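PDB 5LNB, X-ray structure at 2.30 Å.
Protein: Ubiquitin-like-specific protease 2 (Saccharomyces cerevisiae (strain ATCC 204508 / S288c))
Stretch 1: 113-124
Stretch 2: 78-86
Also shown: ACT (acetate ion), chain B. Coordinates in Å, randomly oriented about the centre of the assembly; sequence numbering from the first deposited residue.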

ATOM      1  N   VAL A 113       6.763   2.015   6.517  1.00 17.44           N
ATOM      2  CA  VAL A 113       7.196   1.602   5.186  1.00 16.60           C
ATOM      3  C   VAL A 113       6.127   0.661   4.642  1.00 22.40           C
ATOM      4  O   VAL A 113       5.867  -0.400   5.228  1.00 21.95           O
ATOM      5  CB  VAL A 113       8.580   0.942   5.204  1.00 15.30           C
ATOM      6  CG1 VAL A 113       9.013   0.574   3.788  1.00 14.86           C
ATOM      7  CG2 VAL A 113       9.612   1.882   5.851  1.00 20.88           C
ATOM      8  N   VAL A 114       5.494   1.062   3.541  1.00 22.51           N
ATOM      9  CA  VAL A 114       4.290   0.409   3.035  1.00 19.44           C
ATOM     10  C   VAL A 114       4.672  -0.481   1.864  1.00 17.16           C
ATOM     11  O   VAL A 114       5.224  -0.002   0.866  1.00 20.78           O
ATOM     12  CB  VAL A 114       3.228   1.435   2.617  1.00 17.75           C
ATOM     13  CG1 VAL A 114       1.960   0.713   2.100  1.00 20.91           C
ATOM     14  CG2 VAL A 114       2.892   2.369   3.792  1.00 16.38           C
ATOM     15  N   ILE A 115       4.366  -1.769   1.966  1.00 16.99           N
ATOM     16  CA  ILE A 115       4.734  -2.693   0.895  1.00 19.65           C
ATOM     17  C   ILE A 115       3.529  -3.513   0.456  1.00 21.06           C
ATOM     18  O   ILE A 115       3.183  -4.504   1.117  1.00 20.37           O
ATOM     19  CB  ILE A 115       5.885  -3.609   1.327  1.00 21.91           C
ATOM     20  CG1 ILE A 115       7.082  -2.772   1.777  1.00 22.42           C
ATOM     21  CG2 ILE A 115       6.257  -4.553   0.185  1.00 19.90           C
ATOM     22  CD1 ILE A 115       8.232  -3.603   2.309  1.00 21.97           C
ATOM     23  N   PRO A 116       2.857  -3.139  -0.634  1.00 20.71           N
ATOM     24  CA  PRO A 116       1.809  -4.013  -1.180  1.00 17.83           C
ATOM     25  C   PRO A 116       2.418  -5.220  -1.883  1.00 19.63           C
ATOM     26  O   PRO A 116       3.484  -5.132  -2.498  1.00 19.54           O
ATOM     27  CB  PRO A 116       1.042  -3.106  -2.148  1.00 22.18           C
ATOM     28  CG  PRO A 116       1.923  -1.958  -2.413  1.00 25.53           C
ATOM     29  CD  PRO A 116       2.850  -1.800  -1.241  1.00 23.78           C
ATOM     30  N   ILE A 117       1.730  -6.359  -1.780  1.00 20.43           N
ATOM     31  CA  ILE A 117       2.268  -7.650  -2.194  1.00 20.68           C
ATOM     32  C   ILE A 117       1.298  -8.300  -3.168  1.00 21.29           C
ATOM     33  O   ILE A 117       0.122  -8.510  -2.842  1.00 20.88           O
ATOM     34  CB  ILE A 117       2.535  -8.565  -0.984  1.00 21.29           C
ATOM     35  CG1 ILE A 117       3.667  -7.961  -0.141  1.00 20.55           C
ATOM     36  CG2 ILE A 117       2.858  -9.985  -1.435  1.00 16.86           C
ATOM     37  CD1 ILE A 117       3.971  -8.706   1.138  1.00 17.01           C
ATOM     38  N   ASN A 118       1.792  -8.636  -4.355  1.00 21.10           N
ATOM     39  CA  ASN A 118       0.987  -9.211  -5.427  1.00 19.92           C
ATOM     40  C   ASN A 118       1.600 -10.553  -5.789  1.00 22.66           C
ATOM     41  O   ASN A 118       2.658 -10.601  -6.424  1.00 24.39           O
ATOM     42  CB  ASN A 118       0.945  -8.268  -6.630  1.00 22.21           C
ATOM     43  CG  ASN A 118       0.386  -8.928  -7.879  1.00 28.77           C
ATOM     44  OD1 ASN A 118      -0.328  -9.926  -7.808  1.00 31.15           O
ATOM     45  ND2 ASN A 118       0.706  -8.362  -9.035  1.00 27.88           N
ATOM     46  N   ILE A 119       0.954 -11.640  -5.375  1.00 24.29           N
ATOM     47  CA  ILE A 119       1.439 -12.988  -5.652  1.00 24.36           C
ATOM     48  C   ILE A 119       0.305 -13.799  -6.255  1.00 27.38           C
ATOM     49  O   ILE A 119      -0.773 -13.903  -5.656  1.00 32.35           O
ATOM     50  CB  ILE A 119       1.974 -13.687  -4.390  1.00 22.74           C
ATOM     51  CG1 ILE A 119       3.172 -12.931  -3.808  1.00 26.61           C
ATOM     52  CG2 ILE A 119       2.368 -15.119  -4.723  1.00 23.11           C
ATOM     53  CD1 ILE A 119       3.693 -13.551  -2.506  1.00 20.53           C
ATOM     54  N   SER A 120       0.550 -14.382  -7.426  1.00 24.34           N
ATOM     55  CA  SER A 120      -0.434 -15.243  -8.092  1.00 30.96           C
ATOM     56  C   SER A 120      -1.844 -14.673  -7.971  1.00 28.67           C
ATOM     57  O   SER A 120      -2.791 -15.354  -7.576  1.00 26.67           O
ATOM     58  CB  SER A 120      -0.385 -16.661  -7.532  1.00 28.36           C
ATOM     59  OG  SER A 120       0.914 -17.205  -7.665  1.00 34.67           O
ATOM     60  N   TYR A 121      -1.975 -13.389  -8.302  1.00 28.88           N
ATOM     61  CA  TYR A 121      -3.257 -12.695  -8.384  1.00 22.80           C
ATOM     62  C   TYR A 121      -3.926 -12.509  -7.030  1.00 23.78           C
ATOM     63  O   TYR A 121      -5.113 -12.164  -6.974  1.00 24.31           O
ATOM     64  CB  TYR A 121      -4.212 -13.414  -9.342  1.00 24.44           C
ATOM     65  CG  TYR A 121      -3.786 -13.268 -10.778  1.00 30.34           C
ATOM     66  CD1 TYR A 121      -4.197 -12.171 -11.536  1.00 32.66           C
ATOM     67  CD2 TYR A 121      -2.952 -14.204 -11.374  1.00 33.89           C
ATOM     68  CE1 TYR A 121      -3.804 -12.018 -12.853  1.00 30.93           C
ATOM     69  CE2 TYR A 121      -2.549 -14.058 -12.693  1.00 40.73           C
ATOM     70  CZ  TYR A 121      -2.981 -12.959 -13.428  1.00 39.27           C
ATOM     71  OH  TYR A 121      -2.577 -12.803 -14.740  1.00 42.34           O
ATOM     72  N   HIS A 122      -3.199 -12.714  -5.940  1.00 24.02           N
ATOM     73  CA  HIS A 122      -3.683 -12.475  -4.590  1.00 22.12           C
ATOM     74  C   HIS A 122      -2.968 -11.247  -4.044  1.00 23.64           C
ATOM     75  O   HIS A 122      -1.748 -11.273  -3.857  1.00 25.08           O
ATOM     76  CB  HIS A 122      -3.432 -13.694  -3.699  1.00 24.56           C
ATOM     77  CG  HIS A 122      -3.788 -13.480  -2.256  1.00 26.09           C
ATOM     78  ND1 HIS A 122      -3.407 -14.357  -1.260  1.00 28.20           N
ATOM     79  CD2 HIS A 122      -4.499 -12.502  -1.644  1.00 22.29           C
ATOM     80  CE1 HIS A 122      -3.860 -13.924  -0.096  1.00 26.16           C
ATOM     81  NE2 HIS A 122      -4.525 -12.799  -0.301  1.00 25.61           N
ATOM     82  N   TRP A 123      -3.730 -10.183  -3.788  1.00 17.96           N
ATOM     83  CA  TRP A 123      -3.218  -8.968  -3.171  1.00 20.72           C
ATOM     84  C   TRP A 123      -3.331  -9.037  -1.651  1.00 19.80           C
ATOM     85  O   TRP A 123      -4.383  -9.395  -1.112  1.00 17.84           O
ATOM     86  CB  TRP A 123      -3.994  -7.741  -3.650  1.00 17.36           C
ATOM     87  CG  TRP A 123      -3.646  -7.194  -5.005  1.00 19.19           C
ATOM     88  CD1 TRP A 123      -4.414  -7.260  -6.141  1.00 21.92           C
ATOM     89  CD2 TRP A 123      -2.475  -6.442  -5.354  1.00 21.57           C
ATOM     90  NE1 TRP A 123      -3.774  -6.621  -7.185  1.00 25.51           N
ATOM     91  CE2 TRP A 123      -2.587  -6.106  -6.726  1.00 26.90           C
ATOM     92  CE3 TRP A 123      -1.333  -6.039  -4.649  1.00 23.49           C
ATOM     93  CZ2 TRP A 123      -1.604  -5.374  -7.400  1.00 26.02           C
ATOM     94  CZ3 TRP A 123      -0.358  -5.318  -5.315  1.00 22.09           C
ATOM     95  CH2 TRP A 123      -0.500  -4.992  -6.683  1.00 27.67           C
ATOM     96  N   PHE A 124      -2.254  -8.674  -0.965  1.00 16.00           N
ATOM     97  CA  PHE A 124      -2.326  -8.280   0.437  1.00 21.51           C
ATOM     98  C   PHE A 124      -1.202  -7.273   0.655  1.00 21.22           C
ATOM     99  O   PHE A 124      -0.545  -6.849  -0.300  1.00 20.67           O
ATOM    100  CB  PHE A 124      -2.292  -9.503   1.374  1.00 16.41           C
ATOM    101  CG  PHE A 124      -1.008 -10.297   1.328  1.00 30.08           C
ATOM    102  CD1 PHE A 124       0.006 -10.062   2.248  1.00 24.26           C
ATOM    103  CD2 PHE A 124      -0.830 -11.303   0.390  1.00 32.15           C
ATOM    104  CE1 PHE A 124       1.185 -10.802   2.219  1.00 27.72           C
ATOM    105  CE2 PHE A 124       0.349 -12.051   0.356  1.00 31.89           C
ATOM    106  CZ  PHE A 124       1.356 -11.797   1.268  1.00 28.86           C
TER
HETATM  107  C   ACT B 901       0.264 -10.908 -11.428  1.00 52.88           C
HETATM  108  O   ACT B 901      -0.158 -11.666 -10.512  1.00 45.97           O
HETATM  109  OXT ACT B 901       0.849  -9.854 -11.089  1.00 50.57           O
HETATM  110  CH3 ACT B 901       0.096 -11.230 -12.884  1.00 54.67           C
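Stretch 2 (78-86) LMSSFFYTK

A chain segment can begin beside a β-strand as a neighbouring strand and finish as a helix packed across it, with water filling the places where the backbones part. The segment from Leu78 to Lys86 of this yeast protease is a compact example. At its start, Leu78 is extended (phi/psi -102/118) and forms a parallel bridge with Val114, their CA atoms 4.8 Å apart. The side chains of the pair lie on the same face of the sheet, and Val114 CG1 meets Leu78 CD1 at 3.8 Å. One direct hydrogen bond joins the two segments, from Met79 N to Val114 O at 2.9 Å and nearly straight.

At the next position in the ladder Pro116 has no amide hydrogen to offer Met79 O; its CD rests 3.4 Å from Met79 O. Met79 and Ser80 remain extended, and Ser81 turns the chain to helical angles (-59/-25). Ser80 OG caps the turn by accepting from Phe82 N at 3.2 Å, while Ser80 O receives Phe83 N at 3.0 Å. The helical residues 82-86 then run at 61° to the strand 113-119, with a closest approach of 7.1 Å between axes.

Three residues of the segment carry most of the contact. Tyr84 covers the most surface, 91 Å². Its CA-to-CB bond points toward the strand, and with chi1 at -178° (t) the side chain packs on three isoleucines, its ring against Ile117 and Ile119 and its CB near Ile115. Ile117 CG2 sits over one ring face, 4.1 Å from the Tyr84 centroid, a CH-π contact; Ile119 CD1 approaches Tyr84 CE1 to 3.6 Å, and Ile115 CG2 lies 4.3 Å from Tyr84 CB. Ser81, at 64 Å², is buried beside Pro116 and Trp123: its CB is 3.4 Å from Trp123 CH2, at the edge of the indole and near its plane. Met79, at 56 Å², also has its CA-to-CB bond toward the strand, and its CG packs 3.9 Å from Ile115 CG1. Phe83 extends this apolar patch, its CE2 lying 4.1 Å from Ile115 CD1.

Between the backbones, water links polar groups that do not meet directly. Water 1 accepts from Tyr84 N at 2.9 Å and lies 2.8 Å from Pro116 O. Water 2 accepts from Asn118 N and donates to Ser81 O, both at 2.8 Å. Water 3 links Asn118 O, at 2.8 Å, to Thr85 OG1, at 2.9 Å. Strand groups that a neighbouring strand might have engaged directly are thus joined to the start of a helix through solvent.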

ATOM      1  N   LEU A  78       6.487   4.698   0.606  1.00 28.33           N
ATOM      2  CA  LEU A  78       5.566   3.826  -0.115  1.00 19.51           C
ATOM      3  C   LEU A  78       6.331   3.102  -1.211  1.00 19.59           C
ATOM      4  O   LEU A  78       6.878   3.736  -2.114  1.00 23.60           O
ATOM      5  CB  LEU A  78       4.402   4.616  -0.717  1.00 18.14           C
ATOM      6  CG  LEU A  78       3.498   3.850  -1.687  1.00 21.99           C
ATOM      7  CD1 LEU A  78       2.809   2.653  -1.009  1.00 16.42           C
ATOM      8  CD2 LEU A  78       2.446   4.754  -2.312  1.00 22.76           C
ATOM      9  N   MET A  79       6.383   1.782  -1.123  1.00 26.18           N
ATOM     10  CA  MET A  79       6.928   0.978  -2.204  1.00 22.18           C
ATOM     11  C   MET A  79       5.848   0.729  -3.243  1.00 26.90           C
ATOM     12  O   MET A  79       4.684   0.490  -2.906  1.00 27.38           O
ATOM     13  CB  MET A  79       7.442  -0.356  -1.673  1.00 21.60           C
ATOM     14  CG  MET A  79       8.630  -0.243  -0.738  1.00 25.67           C
ATOM     15  SD  MET A  79      10.066   0.364  -1.620  1.00 24.60           S
ATOM     16  CE  MET A  79      11.342  -0.029  -0.429  1.00 31.07           C
ATOM     17  N   SER A  80       6.227   0.790  -4.513  1.00 23.23           N
ATOM     18  CA  SER A  80       5.314   0.292  -5.527  1.00 23.77           C
ATOM     19  C   SER A  80       5.189  -1.227  -5.406  1.00 24.83           C
ATOM     20  O   SER A  80       6.065  -1.906  -4.848  1.00 24.21           O
ATOM     21  CB  SER A  80       5.792   0.672  -6.926  1.00 23.15           C
ATOM     22  OG  SER A  80       6.605  -0.347  -7.471  1.00 26.40           O
ATOM     23  N   SER A  81       4.083  -1.765  -5.935  1.00 22.73           N
ATOM     24  CA  SER A  81       3.860  -3.207  -5.865  1.00 20.02           C
ATOM     25  C   SER A  81       4.975  -4.006  -6.528  1.00 22.97           C
ATOM     26  O   SER A  81       5.185  -5.169  -6.172  1.00 24.69           O
ATOM     27  CB  SER A  81       2.528  -3.569  -6.513  1.00 25.83           C
ATOM     28  OG  SER A  81       2.537  -3.245  -7.889  1.00 26.42           O
ATOM     29  N   PHE A  82       5.698  -3.419  -7.481  1.00 22.34           N
ATOM     30  CA  PHE A  82       6.758  -4.165  -8.147  1.00 24.93           C
ATOM     31  C   PHE A  82       7.982  -4.391  -7.273  1.00 22.25           C
ATOM     32  O   PHE A  82       8.791  -5.260  -7.610  1.00 22.52           O
ATOM     33  CB  PHE A  82       7.161  -3.465  -9.444  1.00 31.09           C
ATOM     34  CG  PHE A  82       6.071  -3.455 -10.473  1.00 35.96           C
ATOM     35  CD1 PHE A  82       5.163  -2.408 -10.527  1.00 33.23           C
ATOM     36  CD2 PHE A  82       5.931  -4.508 -11.366  1.00 39.50           C
ATOM     37  CE1 PHE A  82       4.157  -2.394 -11.469  1.00 31.82           C
ATOM     38  CE2 PHE A  82       4.920  -4.500 -12.313  1.00 36.93           C
ATOM     39  CZ  PHE A  82       4.032  -3.442 -12.363  1.00 33.47           C
ATOM     40  N   PHE A  83       8.125  -3.677  -6.149  1.00 19.31           N
ATOM     41  CA  PHE A  83       9.271  -3.906  -5.273  1.00 19.98           C
ATOM     42  C   PHE A  83       9.320  -5.353  -4.782  1.00 24.78           C
ATOM     43  O   PHE A  83      10.328  -6.053  -4.959  1.00 22.89           O
ATOM     44  CB  PHE A  83       9.242  -2.937  -4.088  1.00 21.19           C
ATOM     45  CG  PHE A  83      10.235  -3.277  -3.008  1.00 19.71           C
ATOM     46  CD1 PHE A  83      11.570  -2.954  -3.152  1.00 22.86           C
ATOM     47  CD2 PHE A  83       9.832  -3.933  -1.857  1.00 19.68           C
ATOM     48  CE1 PHE A  83      12.487  -3.265  -2.155  1.00 29.36           C
ATOM     49  CE2 PHE A  83      10.746  -4.256  -0.861  1.00 19.23           C
ATOM     50  CZ  PHE A  83      12.071  -3.919  -1.012  1.00 24.02           C
ATOM     51  N   TYR A  84       8.242  -5.822  -4.139  1.00 21.49           N
ATOM     52  CA  TYR A  84       8.278  -7.172  -3.581  1.00 17.74           C
ATOM     53  C   TYR A  84       8.518  -8.198  -4.672  1.00 17.75           C
ATOM     54  O   TYR A  84       9.320  -9.123  -4.505  1.00 28.60           O
ATOM     55  CB  TYR A  84       6.985  -7.487  -2.827  1.00 16.19           C
ATOM     56  CG  TYR A  84       6.977  -8.859  -2.195  1.00 20.83           C
ATOM     57  CD1 TYR A  84       6.490  -9.963  -2.891  1.00 24.59           C
ATOM     58  CD2 TYR A  84       7.431  -9.048  -0.899  1.00 16.77           C
ATOM     59  CE1 TYR A  84       6.467 -11.219  -2.320  1.00 25.14           C
ATOM     60  CE2 TYR A  84       7.417 -10.297  -0.315  1.00 19.29           C
ATOM     61  CZ  TYR A  84       6.936 -11.380  -1.026  1.00 23.90           C
ATOM     62  OH  TYR A  84       6.923 -12.629  -0.455  1.00 24.61           O
ATOM     63  N   THR A  85       7.844  -8.041  -5.809  1.00 22.43           N
ATOM     64  CA  THR A  85       8.051  -8.964  -6.919  1.00 20.26           C
ATOM     65  C   THR A  85       9.512  -8.988  -7.352  1.00 27.17           C
ATOM     66  O   THR A  85      10.070 -10.054  -7.641  1.00 21.50           O
ATOM     67  CB  THR A  85       7.144  -8.567  -8.076  1.00 24.99           C
ATOM     68  OG1 THR A  85       5.780  -8.627  -7.636  1.00 27.38           O
ATOM     69  CG2 THR A  85       7.353  -9.495  -9.280  1.00 29.50           C
ATOM     70  N   LYS A  86      10.154  -7.819  -7.405  1.00 24.82           N
ATOM     71  CA  LYS A  86      11.572  -7.793  -7.739  1.00 25.11           C
ATOM     72  C   LYS A  86      12.384  -8.475  -6.647  1.00 23.28           C
ATOM     73  O   LYS A  86      13.277  -9.279  -6.938  1.00 22.60           O
ATOM     74  CB  LYS A  86      12.037  -6.351  -7.946  1.00 25.65           C
ATOM     75  CG  LYS A  86      13.470  -6.203  -8.459  1.00 29.07           C
ATOM     76  CD  LYS A  86      13.602  -6.688  -9.899  1.00 34.31           C
ATOM     77  CE  LYS A  86      14.976  -6.365 -10.464  1.00 37.92           C
ATOM     78  NZ  LYS A  86      15.288  -7.240 -11.615  1.00 44.34           N
TER
HETATM   79  O   HOH W   1       6.035  -4.175  -3.112  1.00 17.40           O
HETATM   80  O   HOH W   2       4.326  -7.639  -5.100  1.00 20.78           O
HETATM   81  O   HOH W   3       5.406 -11.252  -6.561  1.00 28.07           O